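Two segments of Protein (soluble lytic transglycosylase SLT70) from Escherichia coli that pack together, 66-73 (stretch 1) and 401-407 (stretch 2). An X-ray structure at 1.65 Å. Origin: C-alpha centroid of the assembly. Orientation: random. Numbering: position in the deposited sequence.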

ATOM      1  N   PRO A  66      26.915   9.091  -7.940  1.00 16.33           N
ATOM      2  CA  PRO A  66      26.290   9.000  -6.617  1.00 18.11           C
ATOM      3  C   PRO A  66      24.780   9.196  -6.502  1.00 18.34           C
ATOM      4  O   PRO A  66      24.157   8.642  -5.595  1.00 18.19           O
ATOM      5  N   THR A  67      24.190   9.976  -7.407  1.00 17.43           N
ATOM      6  CA  THR A  67      22.755  10.221  -7.370  1.00 18.84           C
ATOM      7  C   THR A  67      21.940   9.482  -8.438  1.00 18.33           C
ATOM      8  O   THR A  67      20.727   9.673  -8.546  1.00 17.20           O
ATOM      9  N   LEU A  68      22.600   8.622  -9.210  1.00 16.10           N
ATOM     10  CA  LEU A  68      21.911   7.865 -10.252  1.00 14.33           C
ATOM     11  C   LEU A  68      21.259   6.634  -9.598  1.00 15.35           C
ATOM     12  O   LEU A  68      21.967   5.755  -9.099  1.00 14.69           O
ATOM     13  N   PRO A  69      19.912   6.535  -9.622  1.00 14.58           N
ATOM     14  CA  PRO A  69      19.284   5.368  -8.993  1.00 14.24           C
ATOM     15  C   PRO A  69      19.840   3.995  -9.426  1.00 14.79           C
ATOM     16  O   PRO A  69      20.143   3.169  -8.564  1.00 15.10           O
ATOM     17  N   PRO A  70      20.003   3.737 -10.743  1.00 13.71           N
ATOM     18  CA  PRO A  70      20.550   2.412 -11.080  1.00 14.53           C
ATOM     19  C   PRO A  70      22.011   2.167 -10.654  1.00 14.88           C
ATOM     20  O   PRO A  70      22.433   1.012 -10.549  1.00 14.50           O
ATOM     21  N   ALA A  71      22.787   3.227 -10.410  1.00 12.88           N
ATOM     22  CA  ALA A  71      24.158   3.027  -9.940  1.00 14.22           C
ATOM     23  C   ALA A  71      24.067   2.535  -8.489  1.00 16.01           C
ATOM     24  O   ALA A  71      24.871   1.716  -8.044  1.00 16.42           O
ATOM     25  N   ARG A  72      23.052   3.005  -7.767  1.00 15.60           N
ATOM     26  CA  ARG A  72      22.873   2.596  -6.383  1.00 19.96           C
ATOM     27  C   ARG A  72      22.426   1.144  -6.286  1.00 18.79           C
ATOM     28  O   ARG A  72      22.944   0.391  -5.454  1.00 20.46           O
ATOM     29  N   THR A  73      21.541   0.725  -7.182  1.00 18.62           N
ATOM     30  CA  THR A  73      21.078  -0.660  -7.182  1.00 18.91           C
ATOM     31  C   THR A  73      22.179  -1.587  -7.714  1.00 19.37           C
ATOM     32  O   THR A  73      22.244  -2.768  -7.341  1.00 17.16           O
ATOM     33  N   ARG A 401      10.435   8.897 -11.431  1.00 10.87           N
ATOM     34  CA  ARG A 401      10.014   8.838 -10.023  1.00 10.57           C
ATOM     35  C   ARG A 401      11.201   8.512  -9.093  1.00 11.35           C
ATOM     36  O   ARG A 401      11.355   9.120  -8.032  1.00 11.93           O
ATOM     37  N   SER A 402      12.052   7.570  -9.508  1.00 12.90           N
ATOM     38  CA  SER A 402      13.219   7.188  -8.711  1.00 12.91           C
ATOM     39  C   SER A 402      14.208   8.340  -8.581  1.00 12.70           C
ATOM     40  O   SER A 402      14.800   8.541  -7.517  1.00 12.85           O
ATOM     41  N   GLU A 403      14.435   9.059  -9.680  1.00 11.81           N
ATOM     42  CA  GLU A 403      15.331  10.215  -9.636  1.00 11.83           C
ATOM     43  C   GLU A 403      14.737  11.309  -8.751  1.00 12.23           C
ATOM     44  O   GLU A 403      15.436  11.899  -7.931  1.00 12.20           O
ATOM     45  N   TRP A 404      13.443  11.578  -8.932  1.00 12.77           N
ATOM     46  CA  TRP A 404      12.758  12.614  -8.165  1.00 11.47           C
ATOM     47  C   TRP A 404      12.807  12.292  -6.673  1.00 12.05           C
ATOM     48  O   TRP A 404      12.985  13.190  -5.840  1.00 12.16           O
ATOM     49  N   ALA A 405      12.684  11.006  -6.350  1.00 11.15           N
ATOM     50  CA  ALA A 405      12.697  10.556  -4.963  1.00 13.27           C
ATOM     51  C   ALA A 405      13.995  10.979  -4.283  1.00 13.90           C
ATOM     52  O   ALA A 405      13.977  11.425  -3.141  1.00 15.50           O
ATOM     53  N   ASN A 406      15.116  10.851  -4.994  1.00 15.40           N
ATOM     54  CA  ASN A 406      16.416  11.250  -4.448  1.00 16.54           C
ATOM     55  C   ASN A 406      16.504  12.757  -4.292  1.00 16.40           C
ATOM     56  O   ASN A 406      17.066  13.253  -3.325  1.00 18.05           O
ATOM     57  N   LEU A 407      15.966  13.481  -5.267  1.00 16.05           N
ATOM     58  CA  LEU A 407      16.004  14.932  -5.250  1.00 18.11           C
ATOM     59  C   LEU A 407      15.197  15.565  -4.099  1.00 20.34           C
ATOM     60  O   LEU A 407      15.671  16.499  -3.445  1.00 20.32           O
TER

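The contact is small, burying 249 Å² over both sides, and its two helices are nearly perpendicular: the axes of helix 69-73 and helix 401-407 cross at 89° with a closest approach of 10.8 Å. Most of the contact on the side of stretch 1 comes from Thr67, Leu68 and Pro69, with a smaller share from Arg72, and the register reflects this, with Pro69 CA 6.3 Å from Glu403 CA and Thr67 CA 7.1 Å from Asn406 CA.

Pro69 is the centre of the packing on its side. Its CA-to-CB bond points toward the other helix, and its ring, puckered C-gamma exo, covers three residues there. Pro69 CB lies 3.9 Å from Ser402 CB, CG lies 3.7 Å from Ser402 O and 3.7 Å from Asn406 ND2, and CD reaches 3.4 Å from Glu403 CD. Ser402, Glu403 and Asn406 are spaced so that successive turns of the helix can meet one compact ring. Ser402 also points toward the contact, yet with chi1 -60° (m), Ser402 OG lies farther from Pro69 CB (4.9 Å) than Ser402 CB does (3.9 Å).

Asn406 supplies the one hydrogen bond between the stretches. Its CA-to-CB bond is directed toward stretch 1, and with chi1 at -76° (m) and chi2 at -11° the amide places ND2 3.2 Å from Thr67 O, with an N-H...O angle of 143°. The opposite end of the amide, OD1, is hydrogen-bonded to a residue adjoining the stretch, so both ends of the group are engaged, consistent with the modelled amide orientation. Thr67 contributes through its backbone: its CA-to-CB bond runs sideways, and OG1, in the p rotamer (chi1 63°), is satisfied elsewhere in the structure.

Glu403 begins sideways, but two m torsions (chi1 -70°, chi2 -90°) fold the chain so that its carboxylate comes nearer to stretch 1. Glu403 OE2 lies 3.6 Å from Leu68 CD1, a van der Waals contact between a carboxylate oxygen and a methyl group, while OE1 stands 3.6 Å from Thr67 O without a hydrogen bond between these two acceptors. Both carboxylate oxygens find their hydrogen bonds elsewhere in the structure. Leu68, the N-cap residue, starts away from the contact; chi1 -179° (t) and chi2 69° (p) nevertheless bring CD1 within reach of that carboxylate.

Arg72 closes the edge. Although its CA-to-CB bond points toward the other stretch, its nearest contact is CD, 4.2 Å from Asn406 ND2. Beyond CD, chi3 at 111° lies between wells, and the guanidinium makes no close contact with stretch 2.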

ATOM      1  CB  PRO A  66      27.063  10.037  -5.794  1.00 19.93           C
ATOM      2  CG  PRO A  66      27.441  11.065  -6.802  1.00 20.82           C
ATOM      3  CD  PRO A  66      27.846  10.235  -8.000  1.00 19.77           C
ATOM      4  CB  THR A  67      22.432  11.735  -7.445  1.00 19.80           C
ATOM      5  OG1 THR A  67      22.876  12.261  -8.699  1.00 18.95           O
ATOM      6  CG2 THR A  67      23.116  12.489  -6.288  1.00 20.86           C
ATOM      7  CB  LEU A  68      22.923   7.429 -11.310  1.00 12.99           C
ATOM      8  CG  LEU A  68      22.350   6.650 -12.494  1.00 13.10           C
ATOM      9  CD1 LEU A  68      21.481   7.571 -13.347  1.00 11.66           C
ATOM     10  CD2 LEU A  68      23.498   6.082 -13.322  1.00 13.47           C
ATOM     11  CB  PRO A  69      17.794   5.563  -9.289  1.00 15.51           C
ATOM     12  CG  PRO A  69      17.658   7.068  -9.313  1.00 15.17           C
ATOM     13  CD  PRO A  69      18.887   7.487 -10.100  1.00 14.29           C
ATOM     14  CB  PRO A  70      20.358   2.314 -12.595  1.00 14.54           C
ATOM     15  CG  PRO A  70      20.261   3.743 -13.046  1.00 16.21           C
ATOM     16  CD  PRO A  70      19.459   4.391 -11.949  1.00 13.97           C
ATOM     17  CB  ALA A  71      24.970   4.316 -10.017  1.00 12.75           C
ATOM     18  CB  ARG A  72      21.915   3.536  -5.646  1.00 22.98           C
ATOM     19  CG  ARG A  72      22.389   4.997  -5.664  1.00 32.43           C
ATOM     20  CD  ARG A  72      21.412   5.931  -4.948  1.00 40.79           C
ATOM     21  NE  ARG A  72      21.952   6.472  -3.698  1.00 48.83           N
ATOM     22  CZ  ARG A  72      22.046   5.797  -2.550  1.00 52.21           C
ATOM     23  NH1 ARG A  72      21.641   4.533  -2.462  1.00 54.68           N
ATOM     24  NH2 ARG A  72      22.552   6.394  -1.481  1.00 54.31           N
ATOM     25  CB  THR A  73      19.783  -0.862  -7.998  1.00 20.07           C
ATOM     26  OG1 THR A  73      19.991  -0.494  -9.365  1.00 19.86           O
ATOM     27  CG2 THR A  73      18.634  -0.048  -7.406  1.00 19.93           C
ATOM     28  CB  ARG A 401       8.884   7.818  -9.835  1.00 11.77           C
ATOM     29  CG  ARG A 401       8.481   7.630  -8.380  1.00 13.93           C
ATOM     30  CD  ARG A 401       7.361   6.609  -8.212  1.00 19.84           C
ATOM     31  NE  ARG A 401       7.121   6.386  -6.789  1.00 23.13           N
ATOM     32  CZ  ARG A 401       6.369   7.173  -6.020  1.00 26.71           C
ATOM     33  NH1 ARG A 401       5.718   8.207  -6.541  1.00 24.89           N
ATOM     34  NH2 ARG A 401       6.235   6.901  -4.732  1.00 27.78           N
ATOM     35  CB  SER A 402      13.902   5.967  -9.320  1.00 13.84           C
ATOM     36  OG  SER A 402      12.985   4.891  -9.349  1.00 15.97           O
ATOM     37  CB  GLU A 403      15.554  10.792 -11.032  1.00 12.55           C
ATOM     38  CG  GLU A 403      16.383   9.918 -11.948  1.00 11.32           C
ATOM     39  CD  GLU A 403      17.889  10.182 -11.901  1.00 12.24           C
ATOM     40  OE1 GLU A 403      18.406  10.860 -10.978  1.00 11.88           O
ATOM     41  OE2 GLU A 403      18.566   9.669 -12.815  1.00 12.81           O
ATOM     42  CB  TRP A 404      11.307  12.740  -8.640  1.00 11.29           C
ATOM     43  CG  TRP A 404      10.576  13.956  -8.143  1.00 11.07           C
ATOM     44  CD1 TRP A 404       9.495  13.977  -7.309  1.00 13.60           C
ATOM     45  CD2 TRP A 404      10.801  15.320  -8.541  1.00 11.93           C
ATOM     46  NE1 TRP A 404       9.022  15.269  -7.171  1.00 12.30           N
ATOM     47  CE2 TRP A 404       9.804  16.112  -7.916  1.00 12.60           C
ATOM     48  CE3 TRP A 404      11.737  15.945  -9.377  1.00 12.03           C
ATOM     49  CZ2 TRP A 404       9.717  17.500  -8.103  1.00 11.95           C
ATOM     50  CZ3 TRP A 404      11.650  17.325  -9.565  1.00 13.71           C
ATOM     51  CH2 TRP A 404      10.646  18.086  -8.929  1.00 13.03           C
ATOM     52  CB  ALA A 405      12.520   9.041  -4.890  1.00 12.82           C
ATOM     53  CB  ASN A 406      17.556  10.820  -5.378  1.00 18.83           C
ATOM     54  CG  ASN A 406      17.858   9.355  -5.296  1.00 24.17           C
ATOM     55  OD1 ASN A 406      17.378   8.658  -4.405  1.00 27.75           O
ATOM     56  ND2 ASN A 406      18.694   8.873  -6.216  1.00 27.67           N
ATOM     57  CB  LEU A 407      15.542  15.453  -6.619  1.00 21.03           C
ATOM     58  CG  LEU A 407      15.904  16.863  -7.085  1.00 23.05           C
ATOM     59  CD1 LEU A 407      17.376  17.159  -6.843  1.00 22.66           C
ATOM     60  CD2 LEU A 407      15.572  16.975  -8.568  1.00 23.29           C
TER